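Long-range contacts in RagA protein (Porphyromonas gingivalis, PDB 6SLN), which is a TonB-dependent outer-membrane receptor that probably takes up nutrients across the outer membrane of Porphyromonas gingivalis: residues A[137-142]-A[376-381]; A[969-974]-A[983-988]. All blocks are in the same frame, centred on the assembly; numbering follows the deposited sequence.

Contact 1 (A[137-142]-A[376-381])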
loop_
_atom_site.group_PDB
_atom_site.type_symbol
_atom_site.label_atom_id
_atom_site.label_comp_id
_atom_site.label_asym_id
_atom_site.label_seq_id
_atom_site.Cartn_x
_atom_site.Cartn_y
_atom_site.Cartn_z
ATOM N N ASP A 137 12.702 4.975 25.770
ATOM C CA ASP A 137 11.602 5.071 24.831
ATOM C C ASP A 137 10.507 4.059 25.194
ATOM O O ASP A 137 10.806 2.872 25.379
ATOM C CB ASP A 137 12.153 4.817 23.433
ATOM C CG ASP A 137 11.126 4.996 22.359
ATOM O OD1 ASP A 137 10.087 4.277 22.401
ATOM O OD2 ASP A 137 11.391 5.827 21.453
ATOM N N PRO A 138 9.245 4.485 25.309
ATOM C CA PRO A 138 8.198 3.553 25.769
ATOM C C PRO A 138 8.054 2.323 24.899
ATOM O O PRO A 138 7.542 1.306 25.380
ATOM C CB PRO A 138 6.919 4.401 25.739
ATOM C CG PRO A 138 7.374 5.792 25.638
ATOM C CD PRO A 138 8.699 5.798 24.947
ATOM N N THR A 139 8.485 2.376 23.639
ATOM C CA THR A 139 8.432 1.214 22.764
ATOM C C THR A 139 9.747 0.455 22.733
ATOM O O THR A 139 9.981 -0.333 21.813
ATOM C CB THR A 139 8.044 1.610 21.338
ATOM O OG1 THR A 139 9.034 2.489 20.801
ATOM C CG2 THR A 139 6.707 2.300 21.324
ATOM N N ALA A 140 10.617 0.684 23.705
ATOM C CA ALA A 140 11.873 -0.044 23.742
ATOM C C ALA A 140 11.668 -1.419 24.369
ATOM O O ALA A 140 10.942 -1.570 25.363
ATOM C CB ALA A 140 12.936 0.735 24.513
ATOM N N VAL A 141 12.319 -2.418 23.776
ATOM C CA VAL A 141 12.276 -3.802 24.236
ATOM C C VAL A 141 13.600 -4.143 24.922
ATOM O O VAL A 141 14.673 -3.810 24.408
ATOM C CB VAL A 141 12.008 -4.746 23.058
ATOM C CG1 VAL A 141 11.497 -6.020 23.559
ATOM C CG2 VAL A 141 11.015 -4.118 22.126
ATOM N N ALA A 142 13.525 -4.793 26.084
ATOM C CA ALA A 142 14.732 -5.179 26.810
ATOM C C ALA A 142 15.488 -6.283 26.085
ATOM O O ALA A 142 14.900 -7.119 25.395
ATOM C CB ALA A 142 14.398 -5.670 28.216
ATOM N N ARG A 376 1.962 2.234 18.692
ATOM C CA ARG A 376 3.394 2.348 18.937
ATOM C C ARG A 376 3.903 3.576 18.211
ATOM O O ARG A 376 3.649 3.728 17.010
ATOM C CB ARG A 376 4.169 1.130 18.421
ATOM C CG ARG A 376 4.387 0.015 19.400
ATOM C CD ARG A 376 5.308 -1.048 18.804
ATOM N NE ARG A 376 5.281 -2.266 19.616
ATOM C CZ ARG A 376 4.313 -3.184 19.571
ATOM N NH1 ARG A 376 3.283 -3.044 18.739
ATOM N NH2 ARG A 376 4.373 -4.251 20.356
ATOM N N ARG A 377 4.614 4.442 18.933
ATOM C CA ARG A 377 5.456 5.447 18.316
ATOM C C ARG A 377 6.803 5.472 19.019
ATOM O O ARG A 377 6.905 5.244 20.229
ATOM C CB ARG A 377 4.851 6.863 18.343
ATOM C CG ARG A 377 5.261 7.635 17.092
ATOM C CD ARG A 377 5.344 9.137 17.253
ATOM N NE ARG A 377 4.041 9.757 17.457
ATOM C CZ ARG A 377 3.657 10.900 16.891
ATOM N NH1 ARG A 377 4.467 11.557 16.052
ATOM N NH2 ARG A 377 2.453 11.388 17.162
ATOM N N SER A 378 7.832 5.782 18.238
ATOM C CA SER A 378 9.204 5.802 18.707
ATOM C C SER A 378 9.853 7.108 18.313
ATOM O O SER A 378 9.569 7.665 17.245
ATOM C CB SER A 378 9.990 4.653 18.130
ATOM O OG SER A 378 9.390 3.463 18.581
ATOM N N ALA A 379 10.697 7.601 19.206
ATOM C CA ALA A 379 11.488 8.786 18.940
ATOM C C ALA A 379 12.726 8.313 18.195
ATOM O O ALA A 379 13.528 7.539 18.731
ATOM C CB ALA A 379 11.830 9.504 20.240
ATOM N N ASP A 380 12.864 8.747 16.950
ATOM C CA ASP A 380 13.782 8.102 16.030
ATOM C C ASP A 380 14.948 9.000 15.654
ATOM O O ASP A 380 15.441 8.944 14.529
ATOM C CB ASP A 380 13.020 7.621 14.796
ATOM C CG ASP A 380 12.233 6.348 15.077
ATOM O OD1 ASP A 380 12.703 5.518 15.889
ATOM O OD2 ASP A 380 11.136 6.190 14.510
ATOM N N TYR A 381 15.404 9.827 16.587
ATOM C CA TYR A 381 16.660 10.532 16.418
ATOM C C TYR A 381 17.658 10.186 17.496
ATOM O O TYR A 381 18.862 10.410 17.303
ATOM C CB TYR A 381 16.432 12.050 16.387
ATOM C CG TYR A 381 15.826 12.502 15.079
ATOM C CD1 TYR A 381 16.372 12.098 13.871
ATOM C CD2 TYR A 381 14.698 13.302 15.048
ATOM C CE1 TYR A 381 15.833 12.500 12.678
ATOM C CE2 TYR A 381 14.143 13.703 13.852
ATOM C CZ TYR A 381 14.715 13.298 12.669
ATOM O OH TYR A 381 14.171 13.685 11.469
#

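Contact 2 (A[969-974]-A[983-988])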
loop_
_atom_site.group_PDB
_atom_site.type_symbol
_atom_site.label_atom_id
_atom_site.label_comp_id
_atom_site.label_asym_id
_atom_site.label_seq_id
_atom_site.Cartn_x
_atom_site.Cartn_y
_atom_site.Cartn_z
ATOM N N GLY A 969 27.443 9.971 32.007
ATOM C CA GLY A 969 26.304 10.222 31.149
ATOM C C GLY A 969 24.975 10.034 31.874
ATOM O O GLY A 969 24.909 9.789 33.080
ATOM N N PHE A 970 23.894 10.124 31.107
ATOM C CA PHE A 970 22.578 10.158 31.736
ATOM C C PHE A 970 22.207 8.805 32.331
ATOM O O PHE A 970 21.736 8.720 33.472
ATOM C CB PHE A 970 21.527 10.599 30.721
ATOM C CG PHE A 970 21.568 12.067 30.404
ATOM C CD1 PHE A 970 22.422 12.554 29.424
ATOM C CD2 PHE A 970 20.733 12.964 31.080
ATOM C CE1 PHE A 970 22.442 13.911 29.119
ATOM C CE2 PHE A 970 20.749 14.307 30.782
ATOM C CZ PHE A 970 21.611 14.783 29.802
ATOM N N ASP A 971 22.403 7.743 31.576
ATOM C CA ASP A 971 21.954 6.425 32.014
ATOM C C ASP A 971 23.043 5.385 31.752
ATOM O O ASP A 971 23.367 5.103 30.585
ATOM C CB ASP A 971 20.647 6.047 31.299
ATOM C CG ASP A 971 20.009 4.781 31.860
ATOM O OD1 ASP A 971 20.580 4.171 32.805
ATOM O OD2 ASP A 971 18.931 4.386 31.344
ATOM N N PRO A 972 23.623 4.790 32.799
ATOM C CA PRO A 972 24.596 3.712 32.565
ATOM C C PRO A 972 23.985 2.513 31.846
ATOM O O PRO A 972 24.703 1.797 31.143
ATOM C CB PRO A 972 25.092 3.362 33.979
ATOM C CG PRO A 972 24.027 3.859 34.916
ATOM C CD PRO A 972 23.327 4.995 34.227
ATOM N N GLU A 973 22.673 2.294 31.964
ATOM C CA GLU A 973 22.037 1.200 31.239
ATOM C C GLU A 973 21.884 1.488 29.753
ATOM O O GLU A 973 21.734 0.553 28.963
ATOM C CB GLU A 973 20.662 0.897 31.838
ATOM C CG GLU A 973 20.012 -0.396 31.342
ATOM C CD GLU A 973 18.763 -0.745 32.132
ATOM O OE1 GLU A 973 18.052 -1.713 31.781
ATOM O OE2 GLU A 973 18.491 -0.040 33.123
ATOM N N ALA A 974 21.923 2.748 29.347
ATOM C CA ALA A 974 21.456 3.105 28.012
ATOM C C ALA A 974 22.584 2.949 26.997
ATOM O O ALA A 974 23.119 3.909 26.445
ATOM C CB ALA A 974 20.886 4.516 28.006
ATOM N N TYR A 983 18.372 8.045 24.895
ATOM C CA TYR A 983 17.023 8.221 25.410
ATOM C C TYR A 983 17.041 7.549 26.779
ATOM O O TYR A 983 16.918 6.323 26.866
ATOM C CB TYR A 983 15.974 7.606 24.467
ATOM C CG TYR A 983 14.548 8.043 24.743
ATOM C CD1 TYR A 983 14.062 8.131 26.052
ATOM C CD2 TYR A 983 13.689 8.371 23.704
ATOM C CE1 TYR A 983 12.765 8.533 26.320
ATOM C CE2 TYR A 983 12.376 8.793 23.965
ATOM C CZ TYR A 983 11.919 8.871 25.281
ATOM O OH TYR A 983 10.625 9.278 25.570
ATOM N N PRO A 984 17.236 8.295 27.862
ATOM C CA PRO A 984 17.490 7.650 29.159
ATOM C C PRO A 984 16.275 6.869 29.636
ATOM O O PRO A 984 15.136 7.172 29.277
ATOM C CB PRO A 984 17.789 8.829 30.091
ATOM C CG PRO A 984 17.984 10.042 29.177
ATOM C CD PRO A 984 17.196 9.766 27.956
ATOM N N ASN A 985 16.521 5.836 30.435
ATOM C CA ASN A 985 15.406 5.201 31.117
ATOM C C ASN A 985 14.740 6.212 32.037
ATOM O O ASN A 985 15.310 7.249 32.389
ATOM C CB ASN A 985 15.854 3.985 31.927
ATOM C CG ASN A 985 15.992 2.734 31.076
ATOM O OD1 ASN A 985 15.012 2.221 30.525
ATOM N ND2 ASN A 985 17.219 2.237 30.962
ATOM N N SER A 986 13.511 5.911 32.418
ATOM C CA SER A 986 12.691 6.882 33.115
ATOM C C SER A 986 12.504 6.478 34.566
ATOM O O SER A 986 12.755 5.335 34.961
ATOM C CB SER A 986 11.335 7.027 32.434
ATOM O OG SER A 986 10.789 5.748 32.181
ATOM N N LYS A 987 12.070 7.452 35.352
ATOM C CA LYS A 987 11.744 7.297 36.763
ATOM C C LYS A 987 10.252 7.556 36.887
ATOM O O LYS A 987 9.769 8.605 36.445
ATOM C CB LYS A 987 12.564 8.284 37.601
ATOM C CG LYS A 987 12.226 8.375 39.076
ATOM C CD LYS A 987 13.209 9.301 39.787
ATOM C CE LYS A 987 13.151 10.726 39.237
ATOM N NZ LYS A 987 12.664 11.708 40.250
ATOM N N GLN A 988 9.519 6.601 37.445
ATOM C CA GLN A 988 8.070 6.715 37.541
ATOM C C GLN A 988 7.602 6.812 38.986
ATOM O O GLN A 988 8.103 6.109 39.869
ATOM C CB GLN A 988 7.371 5.536 36.874
ATOM C CG GLN A 988 7.306 5.631 35.369
ATOM C CD GLN A 988 8.230 4.644 34.729
ATOM O OE1 GLN A 988 8.142 3.446 34.982
ATOM N NE2 GLN A 988 9.153 5.138 33.918
#

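Contact 1 (A[137-142]-A[376-381])
Two side chains of one turn, Asp-137 and Thr-139, make the polar bonds that join residues 137-142 to residues 376-381. Asp-137 CG stands anti to the backbone N (chi1 -175°), which carries the carboxylate toward 376-381, while its rotation about CB-CG aims OD2 across the contact and OD1 back at the turn. Asp-137 OD2 accepts the backbone N of Ala-379 through its syn lone pair, at 2.9 Å and an N-H...O angle of 160°. Asp-137 OD1 receives the N of Thr-139 on its anti lone pair at 2.8 Å. This bond defines an Asx turn, laid over the type I beta turn from Asp-137 to Ala-140. The same OD1 also takes the hydroxyl of Thr-139, whose OG1 lies 2.6 Å away and above the carboxylate plane, so two donors grip one oxygen and a third holds the other, which limits rotation of the group.

The topology is that of plug against barrel: 137-142 belongs to the TonB-dependent receptor plug, whereas 376-381 runs off the end of barrel strand 363-377.

Thr-139 holds OG1 in the crowded position between the backbone N and the carbonyl carbon (chi1 62°). From there Thr-139 OG1 donates a hydrogen bond to Asp-137 OD1 and accepts one from Ser-378 OG, 2.5 Å away, linking serine through threonine to carboxylate. Ser-378 meets it with OG beside its backbone N, anti to the carbonyl carbon. The methyl branch of Thr-139 serves the apolar side: CG2 lies 3.8 Å from CG of Arg-376, the two side chains crossing obliquely. Beyond CG the arginine chain runs extended to NE and touches Asp-170 and Ala-173 of helix 169-173, while Phe-346 of strand 345-360 packs against Thr-139 and Arg-376.

Contact 2 (A[969-974]-A[983-988])
An Asx turn at Asp-971, set in a type I beta turn from Asp-971 to Ala-974, faces the residues that lead into barrel strand 986-996. The tight part centres on one carboxylate oxygen. Asp-971 OD2 accepts the backbone N of Asn-985 at 3.0 Å from above the carboxylate plane, and its syn lone pair takes ND2 of the same residue. Carboxylate and amide planes are turned 72° apart. Asp-971 OD1 closes the Asx turn by accepting Glu-973 N at 2.9 Å and also forms a salt bridge with Arg-928, so the two oxygens are held by three N-H donors and by the arginine, which probably favours the ionised form.

The rest of the interface is looser between the two segments: Glu-973 and Phe-970 touch the other side only by packing, though all touching residues are buried. The extended Glu-973 side chain crosses that of Asn-985 at about a right angle. Its polar partners are Arg-928 for OE2 and Thr-133 N for OE1; Thr-133 O accepts from Asn-985 ND2, which brings the plug into the cluster. The Phe-970 ring leads away towards helix 390-396, leaving Phe-970 CB to touch Pro-984 CG at 3.9 Å.

In the fold
From the N terminus, the chain first passes through the plug, where 137-142 waits for 376-381; contact 1 thus closes a loop with 233 residues between its segments, containing the rest of the plug, the first four barrel strands and most of strand 363-377. Contact 2 opens much later and spans just eight intervening residues. The two contacts follow in series, neither nesting nor crossing, with centres about 13 Å apart. Contact 1 ties plug to barrel, whereas contact 2 ties the loop after strand 951-964 to the start of the final strand 986-996, which pairs with 218-230 to complete the barrel. Tyr-983 packs that region against the plug: its CD1 lies 3.4 Å from Asp-137 N.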